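Hypothetical protein (Bacteroides ovatus, PDB 4EPS) is probably a component of the fimbrium tip, part of the filamentous surface appendages that mediate cell adhesion and biofilm formation. Local coordinates at residues C293-M304 and H328-L339; Y129-T140 and S152-L161. All coordinates share one frame; numbering follows the deposited sequence. Where two conformers were deposited one is given.

Contact 1. Residues C293-M304 and H328-L339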
loop_
_atom_site.group_PDB
_atom_site.type_symbol
_atom_site.label_atom_id
_atom_site.label_comp_id
_atom_site.label_asym_id
_atom_site.label_seq_id
_atom_site.Cartn_x
_atom_site.Cartn_y
_atom_site.Cartn_z
ATOM N N CYS A 293 -18.136 -15.126 -6.455
ATOM C CA CYS A 293 -18.039 -13.706 -6.862
ATOM C C CYS A 293 -19.478 -13.185 -6.945
ATOM O O CYS A 293 -20.324 -13.844 -7.577
ATOM C CB CYS A 293 -17.298 -13.516 -8.186
ATOM S SG CYS A 293 -17.069 -11.767 -8.640
ATOM N N ILE A 294 -19.784 -12.084 -6.253
ATOM C CA ILE A 294 -21.185 -11.594 -6.234
ATOM C C ILE A 294 -21.330 -10.244 -6.932
ATOM O O ILE A 294 -22.462 -9.810 -7.206
ATOM C CB ILE A 294 -21.756 -11.540 -4.793
ATOM C CG1 ILE A 294 -20.991 -10.523 -3.915
ATOM C CG2 ILE A 294 -21.782 -12.975 -4.154
ATOM C CD1 ILE A 294 -21.671 -10.192 -2.550
ATOM N N GLY A 295 -20.214 -9.574 -7.198
ATOM C CA GLY A 295 -20.314 -8.261 -7.842
ATOM C C GLY A 295 -18.973 -7.618 -8.115
ATOM O O GLY A 295 -17.919 -8.240 -7.917
ATOM N N ILE A 296 -19.029 -6.387 -8.624
ATOM C CA ILE A 296 -17.859 -5.560 -8.951
ATOM C C ILE A 296 -17.952 -4.252 -8.159
ATOM O O ILE A 296 -19.004 -3.612 -8.137
ATOM C CB ILE A 296 -17.821 -5.260 -10.502
ATOM C CG1 ILE A 296 -17.809 -6.577 -11.371
ATOM C CG2 ILE A 296 -16.657 -4.332 -10.876
ATOM C CD1 ILE A 296 -16.755 -7.535 -11.124
ATOM N N VAL A 297 -16.839 -3.811 -7.606
ATOM C CA VAL A 297 -16.805 -2.511 -6.912
ATOM C C VAL A 297 -17.064 -1.445 -7.965
ATOM O O VAL A 297 -16.326 -1.375 -8.962
ATOM C CB VAL A 297 -15.440 -2.306 -6.206
ATOM C CG1 VAL A 297 -15.327 -0.885 -5.620
ATOM C CG2 VAL A 297 -15.241 -3.362 -5.102
ATOM N N CYS A 298 -18.114 -0.625 -7.769
ATOM C CA CYS A 298 -18.466 0.365 -8.799
ATOM C C CYS A 298 -18.290 1.810 -8.334
ATOM O O CYS A 298 -18.385 2.729 -9.157
ATOM C CB CYS A 298 -19.896 0.099 -9.285
ATOM S SG CYS A 298 -21.154 0.307 -7.992
ATOM N N TRP A 299 -17.925 2.036 -7.067
ATOM C CA TRP A 299 -17.710 3.402 -6.544
ATOM C C TRP A 299 -16.934 3.269 -5.241
ATOM O O TRP A 299 -17.211 2.357 -4.476
ATOM C CB TRP A 299 -19.061 4.121 -6.330
ATOM C CG TRP A 299 -18.930 5.587 -6.027
ATOM C CD1 TRP A 299 -18.867 6.624 -6.920
ATOM C CD2 TRP A 299 -18.877 6.170 -4.722
ATOM N NE1 TRP A 299 -18.780 7.828 -6.237
ATOM C CE2 TRP A 299 -18.762 7.571 -4.886
ATOM C CE3 TRP A 299 -18.935 5.640 -3.421
ATOM C CZ2 TRP A 299 -18.760 8.448 -3.797
ATOM C CZ3 TRP A 299 -18.925 6.511 -2.342
ATOM C CH2 TRP A 299 -18.794 7.894 -2.535
ATOM N N VAL A 300 -15.926 4.096 -5.029
ATOM C CA VAL A 300 -15.074 4.003 -3.826
ATOM C C VAL A 300 -15.228 5.290 -3.003
ATOM O O VAL A 300 -15.082 6.383 -3.547
ATOM C CB VAL A 300 -13.581 3.737 -4.201
ATOM C CG1 VAL A 300 -12.665 3.755 -2.947
ATOM C CG2 VAL A 300 -13.439 2.409 -4.952
ATOM N N GLY A 301 -15.510 5.139 -1.720
ATOM C CA GLY A 301 -15.671 6.280 -0.828
ATOM C C GLY A 301 -16.791 6.044 0.154
ATOM O O GLY A 301 -17.392 4.960 0.177
ATOM N N ASN A 302 -17.082 7.049 0.981
ATOM C CA ASN A 302 -18.156 6.930 1.967
ATOM C C ASN A 302 -19.453 7.333 1.242
ATOM O O ASN A 302 -19.552 8.500 0.851
ATOM C CB ASN A 302 -17.850 7.820 3.200
ATOM C CG ASN A 302 -18.867 7.720 4.307
ATOM O OD1 ASN A 302 -20.040 7.468 4.067
ATOM N ND2 ASN A 302 -18.451 7.963 5.552
ATOM N N PRO A 303 -20.448 6.422 1.067
ATOM C CA PRO A 303 -21.649 6.791 0.284
ATOM C C PRO A 303 -22.813 7.335 1.112
ATOM O O PRO A 303 -23.933 7.450 0.586
ATOM C CB PRO A 303 -22.042 5.471 -0.366
ATOM C CG PRO A 303 -21.662 4.431 0.692
ATOM C CD PRO A 303 -20.485 4.994 1.459
HETATM N N MSE A 304 -22.577 7.625 2.406
HETATM C CA MSE A 304 -23.655 8.156 3.237
HETATM C C MSE A 304 -24.023 9.558 2.769
HETATM O O MSE A 304 -23.136 10.392 2.550
HETATM C CB MSE A 304 -23.279 8.127 4.716
HETATM C CG MSE A 304 -23.426 6.753 5.292
HETATM SE SE MSE A 304 -22.274 6.495 6.788
HETATM C CE MSE A 304 -22.385 4.594 6.885
ATOM N N HIS A 328 -26.215 0.930 8.973
ATOM C CA HIS A 328 -24.973 0.253 8.602
ATOM C C HIS A 328 -23.842 1.257 8.696
ATOM O O HIS A 328 -23.242 1.598 7.667
ATOM C CB HIS A 328 -25.087 -0.367 7.185
ATOM C CG HIS A 328 -26.134 -1.430 7.082
ATOM N ND1 HIS A 328 -27.404 -1.147 6.598
ATOM C CD2 HIS A 328 -26.087 -2.730 7.454
ATOM C CE1 HIS A 328 -28.080 -2.288 6.667
ATOM N NE2 HIS A 328 -27.334 -3.271 7.180
ATOM N N PRO A 329 -23.527 1.752 9.930
ATOM C CA PRO A 329 -22.502 2.809 10.073
ATOM C C PRO A 329 -21.100 2.413 9.637
ATOM O O PRO A 329 -20.255 3.285 9.440
ATOM C CB PRO A 329 -22.519 3.111 11.585
ATOM C CG PRO A 329 -23.065 1.857 12.215
ATOM C CD PRO A 329 -24.118 1.414 11.250
ATOM N N ASN A 330 -20.854 1.113 9.489
ATOM C CA ASN A 330 -19.531 0.655 9.100
ATOM C C ASN A 330 -19.362 0.619 7.558
ATOM O O ASN A 330 -18.241 0.484 7.078
ATOM C CB ASN A 330 -19.251 -0.720 9.737
ATOM C CG ASN A 330 -19.568 -0.783 11.233
ATOM O OD1 ASN A 330 -19.344 0.169 11.996
ATOM N ND2 ASN A 330 -20.067 -1.921 11.701
ATOM N N CYS A 331 -20.450 0.803 6.784
ATOM C CA CYS A 331 -20.364 0.753 5.305
ATOM C C CYS A 331 -19.930 2.093 4.702
ATOM O O CYS A 331 -20.717 2.816 4.111
ATOM C CB CYS A 331 -21.688 0.249 4.729
ATOM S SG CYS A 331 -22.062 -1.472 5.176
ATOM N N VAL A 332 -18.645 2.416 4.871
ATOM C CA VAL A 332 -18.048 3.705 4.467
ATOM C C VAL A 332 -16.948 3.512 3.419
ATOM O O VAL A 332 -16.170 4.432 3.194
ATOM C CB VAL A 332 -17.474 4.398 5.752
ATOM C CG1 VAL A 332 -18.598 4.702 6.759
ATOM C CG2 VAL A 332 -16.371 3.542 6.410
ATOM N N HIS A 333 -16.868 2.321 2.790
ATOM C CA HIS A 333 -15.789 2.018 1.840
ATOM C C HIS A 333 -16.203 2.165 0.378
ATOM O O HIS A 333 -15.378 2.536 -0.458
ATOM C CB HIS A 333 -15.259 0.592 2.077
ATOM C CG HIS A 333 -14.859 0.368 3.501
ATOM N ND1 HIS A 333 -15.712 -0.242 4.402
ATOM C CD2 HIS A 333 -13.730 0.744 4.147
ATOM C CE1 HIS A 333 -15.067 -0.248 5.560
ATOM N NE2 HIS A 333 -13.869 0.335 5.453
ATOM N N GLY A 334 -17.452 1.853 0.067
ATOM C CA GLY A 334 -17.873 2.001 -1.317
ATOM C C GLY A 334 -19.136 1.260 -1.663
ATOM O O GLY A 334 -19.907 0.868 -0.779
ATOM N N LEU A 335 -19.358 1.116 -2.974
ATOM C CA LEU A 335 -20.542 0.457 -3.499
ATOM C C LEU A 335 -20.105 -0.675 -4.418
ATOM O O LEU A 335 -19.085 -0.558 -5.112
ATOM C CB LEU A 335 -21.413 1.478 -4.308
ATOM C CG LEU A 335 -21.925 2.707 -3.550
ATOM C CD1 LEU A 335 -22.664 3.659 -4.503
ATOM C CD2 LEU A 335 -22.888 2.309 -2.419
ATOM N N VAL A 336 -20.936 -1.692 -4.493
ATOM C CA VAL A 336 -20.748 -2.860 -5.352
ATOM C C VAL A 336 -21.973 -3.004 -6.229
ATOM O O VAL A 336 -23.090 -2.936 -5.733
ATOM C CB VAL A 336 -20.521 -4.154 -4.492
ATOM C CG1 VAL A 336 -20.681 -5.440 -5.321
ATOM C CG2 VAL A 336 -19.154 -4.127 -3.798
HETATM N N MSE A 337 -21.759 -3.314 -7.507
HETATM C CA MSE A 337 -22.865 -3.643 -8.408
HETATM C C MSE A 337 -22.913 -5.164 -8.593
HETATM O O MSE A 337 -21.888 -5.792 -8.853
HETATM C CB MSE A 337 -22.721 -2.952 -9.763
HETATM C CG MSE A 337 -23.957 -3.186 -10.649
HETATM SE SE MSE A 337 -23.753 -2.291 -12.352
HETATM C CE MSE A 337 -22.285 -3.343 -13.008
ATOM N N SER A 338 -24.110 -5.723 -8.551
ATOM C CA SER A 338 -24.364 -7.147 -8.695
ATOM C C SER A 338 -23.939 -7.690 -10.049
ATOM O O SER A 338 -24.134 -7.016 -11.051
ATOM C CB SER A 338 -25.875 -7.402 -8.541
ATOM O OG SER A 338 -26.630 -6.834 -9.627
ATOM N N LEU A 339 -23.458 -8.957 -10.092
ATOM C CA LEU A 339 -23.318 -9.690 -11.363
ATOM C C LEU A 339 -24.727 -10.025 -11.876
ATOM O O LEU A 339 -24.934 -10.286 -13.066
ATOM C CB LEU A 339 -22.548 -11.012 -11.162
ATOM C CG LEU A 339 -21.115 -10.898 -10.629
ATOM C CD1 LEU A 339 -20.391 -12.253 -10.722
ATOM C CD2 LEU A 339 -20.321 -9.844 -11.384
#

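Contact 2. Residues Y129-T140 and S152-L161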
loop_
_atom_site.group_PDB
_atom_site.type_symbol
_atom_site.label_atom_id
_atom_site.label_comp_id
_atom_site.label_asym_id
_atom_site.label_seq_id
_atom_site.Cartn_x
_atom_site.Cartn_y
_atom_site.Cartn_z
ATOM N N TYR A 129 -27.597 -21.577 25.252
ATOM C CA TYR A 129 -26.270 -21.872 25.791
ATOM C C TYR A 129 -26.290 -21.801 27.333
ATOM O O TYR A 129 -25.851 -22.749 28.007
ATOM C CB TYR A 129 -25.275 -20.862 25.214
ATOM C CG TYR A 129 -23.843 -21.047 25.678
ATOM C CD1 TYR A 129 -23.412 -20.526 26.895
ATOM C CD2 TYR A 129 -22.916 -21.723 24.887
ATOM C CE1 TYR A 129 -22.094 -20.681 27.322
ATOM C CE2 TYR A 129 -21.588 -21.857 25.290
ATOM C CZ TYR A 129 -21.187 -21.349 26.514
ATOM O OH TYR A 129 -19.874 -21.428 26.905
ATOM N N ALA A 130 -26.780 -20.660 27.885
ATOM C CA ALA A 130 -26.803 -20.385 29.330
ATOM C C ALA A 130 -27.529 -21.442 30.122
ATOM O O ALA A 130 -27.026 -21.826 31.183
ATOM C CB ALA A 130 -27.421 -19.007 29.602
ATOM N N LYS A 131 -28.698 -21.940 29.619
ATOM C CA LYS A 131 -29.474 -22.950 30.357
ATOM C C LYS A 131 -28.712 -24.284 30.481
ATOM O O LYS A 131 -29.074 -25.092 31.320
ATOM C CB LYS A 131 -30.858 -23.192 29.717
ATOM C CG LYS A 131 -30.804 -23.916 28.365
ATOM C CD LYS A 131 -32.169 -24.081 27.724
ATOM C CE LYS A 131 -32.047 -24.778 26.389
ATOM N NZ LYS A 131 -33.321 -24.729 25.617
ATOM N N GLN A 132 -27.665 -24.508 29.661
ATOM C CA GLN A 132 -26.890 -25.752 29.693
ATOM C C GLN A 132 -25.510 -25.624 30.358
ATOM O O GLN A 132 -24.810 -26.635 30.521
ATOM C CB GLN A 132 -26.714 -26.222 28.233
ATOM C CG GLN A 132 -28.071 -26.426 27.527
ATOM C CD GLN A 132 -27.947 -27.310 26.333
ATOM O OE1 GLN A 132 -27.761 -28.514 26.458
ATOM N NE2 GLN A 132 -28.127 -26.752 25.161
ATOM N N ASP A 133 -25.129 -24.390 30.727
ATOM C CA ASP A 133 -23.817 -24.084 31.290
ATOM C C ASP A 133 -23.815 -24.308 32.799
ATOM O O ASP A 133 -23.865 -23.365 33.591
ATOM C CB ASP A 133 -23.395 -22.650 30.919
ATOM C CG ASP A 133 -21.915 -22.375 31.162
ATOM O OD1 ASP A 133 -21.173 -23.337 31.514
ATOM O OD2 ASP A 133 -21.487 -21.213 30.961
ATOM N N LEU A 134 -23.730 -25.579 33.195
ATOM C CA LEU A 134 -23.771 -25.948 34.608
ATOM C C LEU A 134 -22.514 -25.471 35.363
ATOM O O LEU A 134 -21.380 -25.733 34.948
ATOM C CB LEU A 134 -23.941 -27.479 34.745
ATOM C CG LEU A 134 -23.899 -28.038 36.179
ATOM C CD1 LEU A 134 -25.105 -27.565 37.010
ATOM C CD2 LEU A 134 -23.886 -29.579 36.166
HETATM N N MSE A 135 -22.750 -24.770 36.486
HETATM C CA MSE A 135 -21.700 -24.235 37.364
HETATM C C MSE A 135 -22.023 -24.541 38.794
HETATM O O MSE A 135 -23.178 -24.392 39.203
HETATM C CB MSE A 135 -21.570 -22.714 37.214
HETATM C CG MSE A 135 -21.101 -22.258 35.869
HETATM SE SE MSE A 135 -21.095 -20.318 35.961
HETATM C CE MSE A 135 -22.129 -19.998 34.397
ATOM N N THR A 136 -21.027 -24.961 39.579
ATOM C CA THR A 136 -21.283 -25.292 40.983
ATOM C C THR A 136 -20.204 -24.749 41.904
ATOM O O THR A 136 -19.077 -24.516 41.474
ATOM C CB THR A 136 -21.335 -26.835 41.154
ATOM O OG1 THR A 136 -20.062 -27.379 40.768
ATOM C CG2 THR A 136 -22.484 -27.496 40.353
ATOM N N SER A 137 -20.533 -24.641 43.186
ATOM C CA SER A 137 -19.583 -24.261 44.233
ATOM C C SER A 137 -19.228 -25.469 45.087
ATOM O O SER A 137 -19.959 -26.466 45.113
ATOM C CB SER A 137 -20.179 -23.167 45.129
ATOM O OG SER A 137 -20.972 -23.735 46.164
ATOM N N ASN A 138 -18.163 -25.340 45.868
ATOM C CA ASN A 138 -17.842 -26.316 46.904
ATOM C C ASN A 138 -18.396 -25.726 48.212
ATOM O O ASN A 138 -19.098 -24.714 48.141
ATOM C CB ASN A 138 -16.346 -26.621 46.940
ATOM C CG ASN A 138 -15.950 -27.545 45.816
ATOM O OD1 ASN A 138 -16.634 -28.524 45.490
ATOM N ND2 ASN A 138 -14.866 -27.235 45.169
ATOM N N ALA A 139 -18.168 -26.378 49.360
ATOM C CA ALA A 139 -18.638 -25.949 50.682
ATOM C C ALA A 139 -18.094 -24.546 51.001
ATOM O O ALA A 139 -16.881 -24.327 50.959
ATOM C CB ALA A 139 -18.195 -26.953 51.746
ATOM N N THR A 140 -18.993 -23.622 51.278
ATOM C CA THR A 140 -18.660 -22.208 51.506
ATOM C C THR A 140 -19.113 -21.780 52.897
ATOM O O THR A 140 -20.211 -22.117 53.314
ATOM C CB THR A 140 -19.333 -21.350 50.404
ATOM O OG1 THR A 140 -18.997 -21.903 49.124
ATOM C CG2 THR A 140 -18.927 -19.874 50.452
ATOM N N SER A 152 -20.142 -15.541 49.822
ATOM C CA SER A 152 -19.496 -15.205 48.558
ATOM C C SER A 152 -19.020 -16.502 47.915
ATOM O O SER A 152 -18.098 -17.159 48.417
ATOM C CB SER A 152 -18.371 -14.194 48.784
ATOM O OG SER A 152 -17.752 -13.833 47.567
ATOM N N PHE A 153 -19.739 -16.924 46.874
ATOM C CA PHE A 153 -19.474 -18.190 46.204
ATOM C C PHE A 153 -18.525 -18.054 45.042
ATOM O O PHE A 153 -18.596 -17.090 44.268
ATOM C CB PHE A 153 -20.785 -18.795 45.676
ATOM C CG PHE A 153 -21.761 -19.197 46.752
ATOM C CD1 PHE A 153 -21.598 -20.391 47.448
ATOM C CD2 PHE A 153 -22.815 -18.359 47.106
ATOM C CE1 PHE A 153 -22.493 -20.757 48.454
ATOM C CE2 PHE A 153 -23.710 -18.733 48.123
ATOM C CZ PHE A 153 -23.524 -19.918 48.794
ATOM N N GLN A 154 -17.678 -19.069 44.885
ATOM C CA GLN A 154 -16.812 -19.241 43.713
ATOM C C GLN A 154 -17.439 -20.396 42.912
ATOM O O GLN A 154 -17.519 -21.505 43.446
ATOM C CB GLN A 154 -15.355 -19.587 44.129
ATOM C CG GLN A 154 -14.632 -18.501 44.925
ATOM C CD GLN A 154 -14.304 -17.302 44.090
ATOM O OE1 GLN A 154 -14.067 -17.395 42.890
ATOM N NE2 GLN A 154 -14.399 -16.139 44.677
ATOM N N LEU A 155 -17.899 -20.147 41.683
ATOM C CA LEU A 155 -18.508 -21.197 40.838
ATOM C C LEU A 155 -17.539 -21.691 39.803
ATOM O O LEU A 155 -16.812 -20.876 39.219
ATOM C CB LEU A 155 -19.773 -20.699 40.112
ATOM C CG LEU A 155 -20.931 -20.129 40.943
ATOM C CD1 LEU A 155 -22.115 -19.837 40.035
ATOM C CD2 LEU A 155 -21.369 -21.100 42.071
ATOM N N THR A 156 -17.530 -23.013 39.554
ATOM C CA THR A 156 -16.679 -23.598 38.517
ATOM C C THR A 156 -17.612 -24.287 37.493
ATOM O O THR A 156 -18.624 -24.865 37.884
ATOM C CB THR A 156 -15.633 -24.527 39.170
ATOM O OG1 THR A 156 -14.959 -23.803 40.202
ATOM C CG2 THR A 156 -14.599 -25.040 38.191
ATOM N N HIS A 157 -17.268 -24.215 36.210
ATOM C CA HIS A 157 -18.036 -24.826 35.117
ATOM C C HIS A 157 -17.796 -26.329 35.133
ATOM O O HIS A 157 -16.632 -26.777 35.227
ATOM C CB HIS A 157 -17.635 -24.208 33.767
ATOM C CG HIS A 157 -17.995 -22.759 33.639
ATOM N ND1 HIS A 157 -19.096 -22.357 32.912
ATOM C CD2 HIS A 157 -17.392 -21.665 34.164
ATOM C CE1 HIS A 157 -19.103 -21.030 32.965
ATOM N NE2 HIS A 157 -18.103 -20.569 33.721
ATOM N N ARG A 158 -18.887 -27.113 35.055
ATOM C CA ARG A 158 -18.788 -28.569 35.107
ATOM C C ARG A 158 -18.614 -29.197 33.717
ATOM O O ARG A 158 -18.161 -30.332 33.618
ATOM C CB ARG A 158 -20.013 -29.153 35.820
ATOM C CG ARG A 158 -20.124 -28.700 37.287
ATOM C CD ARG A 158 -18.885 -29.022 38.108
ATOM N NE ARG A 158 -18.794 -30.452 38.387
ATOM C CZ ARG A 158 -19.138 -31.015 39.541
ATOM N NH1 ARG A 158 -19.572 -30.270 40.548
ATOM N NH2 ARG A 158 -19.043 -32.328 39.698
HETATM N N MSE A 159 -18.971 -28.472 32.652
HETATM C CA MSE A 159 -18.824 -29.006 31.302
HETATM C C MSE A 159 -17.462 -28.607 30.742
HETATM O O MSE A 159 -16.719 -27.851 31.379
HETATM C CB MSE A 159 -19.963 -28.462 30.377
HETATM C CG MSE A 159 -21.374 -28.892 30.830
HETATM SE SE MSE A 159 -21.570 -30.853 30.874
HETATM C CE MSE A 159 -21.625 -31.143 32.838
ATOM N N SER A 160 -17.149 -29.093 29.537
ATOM C CA SER A 160 -15.933 -28.703 28.833
ATOM C C SER A 160 -16.363 -27.801 27.694
ATOM O O SER A 160 -17.560 -27.722 27.410
ATOM C CB SER A 160 -15.168 -29.935 28.349
ATOM O OG SER A 160 -13.869 -29.528 27.945
ATOM N N LEU A 161 -15.424 -27.108 27.055
ATOM C CA LEU A 161 -15.800 -26.166 26.002
ATOM C C LEU A 161 -14.949 -26.299 24.751
ATOM O O LEU A 161 -13.718 -26.276 24.823
ATOM C CB LEU A 161 -15.690 -24.730 26.557
ATOM C CG LEU A 161 -16.111 -23.587 25.605
ATOM C CD1 LEU A 161 -17.646 -23.645 25.321
ATOM C CD2 LEU A 161 -15.715 -22.262 26.176
HETATM O O HOH W 1 -20.466 -25.869 32.428
HETATM O O HOH W 2 -16.213 -24.761 42.704
HETATM O O HOH W 3 -17.440 -20.848 47.198
#

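Contact 1. Residues C293-M304 and H328-L339
Ile296 and Met337 exchange two backbone hydrogen bonds in an antiparallel strand pair, Met337 N lying 2.8 Å from Ile296 O. Farther along, Cys298 and Trp299 both face Leu335, a classic beta bulge: Leu335 O takes a good bond from Cys298 N and a weak one from Trp299 N. The next position, Gly334, suits a glycine: a CB there would strike Trp299 O, and its backbone angles are ones other residues rarely adopt.

Among the apolar contacts, Leu335 does most. Its CB sits 3.9 Å from Cys298 SG, CD1 packs on Trp299 CB, and CD2 reaches Pro303 CB at 3.9 Å, the leucine and the proline ring sliding past each other in opposite directions. Val297 and Val336 share the other face, a beta-branched pair suited to extended backbone.

Beyond the strands, Asn302 opens an Asx turn, its OD1 accepting from Met304 N at 3.0 Å. With CG anti to the backbone N (chi1 -177°), the amide also lies against Val332, ND2 being 3.5 Å from Val332 CG1.

Strands 273-275 and 502-509 flank the pair in its sheet, Phe507 touches Cys298 and Leu335, and helix 446-458 packs on Ile296 and Leu339.

Contact 2. Residues Y129-T140 and S152-L161
The beta hairpin of strands 135-145 and 148-174, within the fimbrillin-like region of the transthyretin clan, brings Asp133 and His157 together beside an antiparallel ladder. Thr136 and Thr156 form its hydrogen-bonded pair: Thr136 N to Thr156 O and Thr156 N to Thr136 O are both 2.9 Å, and Arg158 N bonds to Leu134 O.

His157 ND1 donates to Asp133 OD1 at 2.7 Å. The oxygen lies in the ring plane and is met on its syn side, though the ring and carboxylate planes are 29° apart. Selenomethionine Met135 lies alongside, its CG over one ring face, 3.7 Å from the His157 centroid, and its SE over the ring as well. A flat ring with two nitrogens suits this place, since NE2 bonds to Asp19; flanked by two acidic side chains, the imidazole may be pushed toward its protonated form. Were His157 an alanine, Asp133 OD1 and the carboxylate of Asp19 would probably each lose a ring-nitrogen partner, and a gap would open beside Met135 CG.

One water ties Asp133 OD1, Leu134 O and Met159 N together.

Arg158, bent at chi2 (-56°) and chi3, swings its guanidinium across Thr136 while pairing with Asp108 and Glu249. A long side chain ending in several N-H groups can serve all three: NH1 meets Thr136 OG1 at 2.9 Å, the hydroxyl lying in the guanidinium plane at its edge.

Both contacts are largely buried antiparallel strand pairings, but they hold different elements on opposite sides of the chain's centre, their own centres about 46 Å apart and their nearest atoms about 24 Å apart. Contact 1 joins two inner strands of a six-stranded sheet, has no exposed residue, and relies on a longer ladder and apolar packing, with glycines where a side chain would collide with the partner strand. Contact 2 belongs to a hairpin in the fimbrillin-like region and mixes buried with exposed residues; its ladder is short, and charged side chains, hydroxyls and bridging waters supply much of the grip. No other chain of the assembly touches either contact.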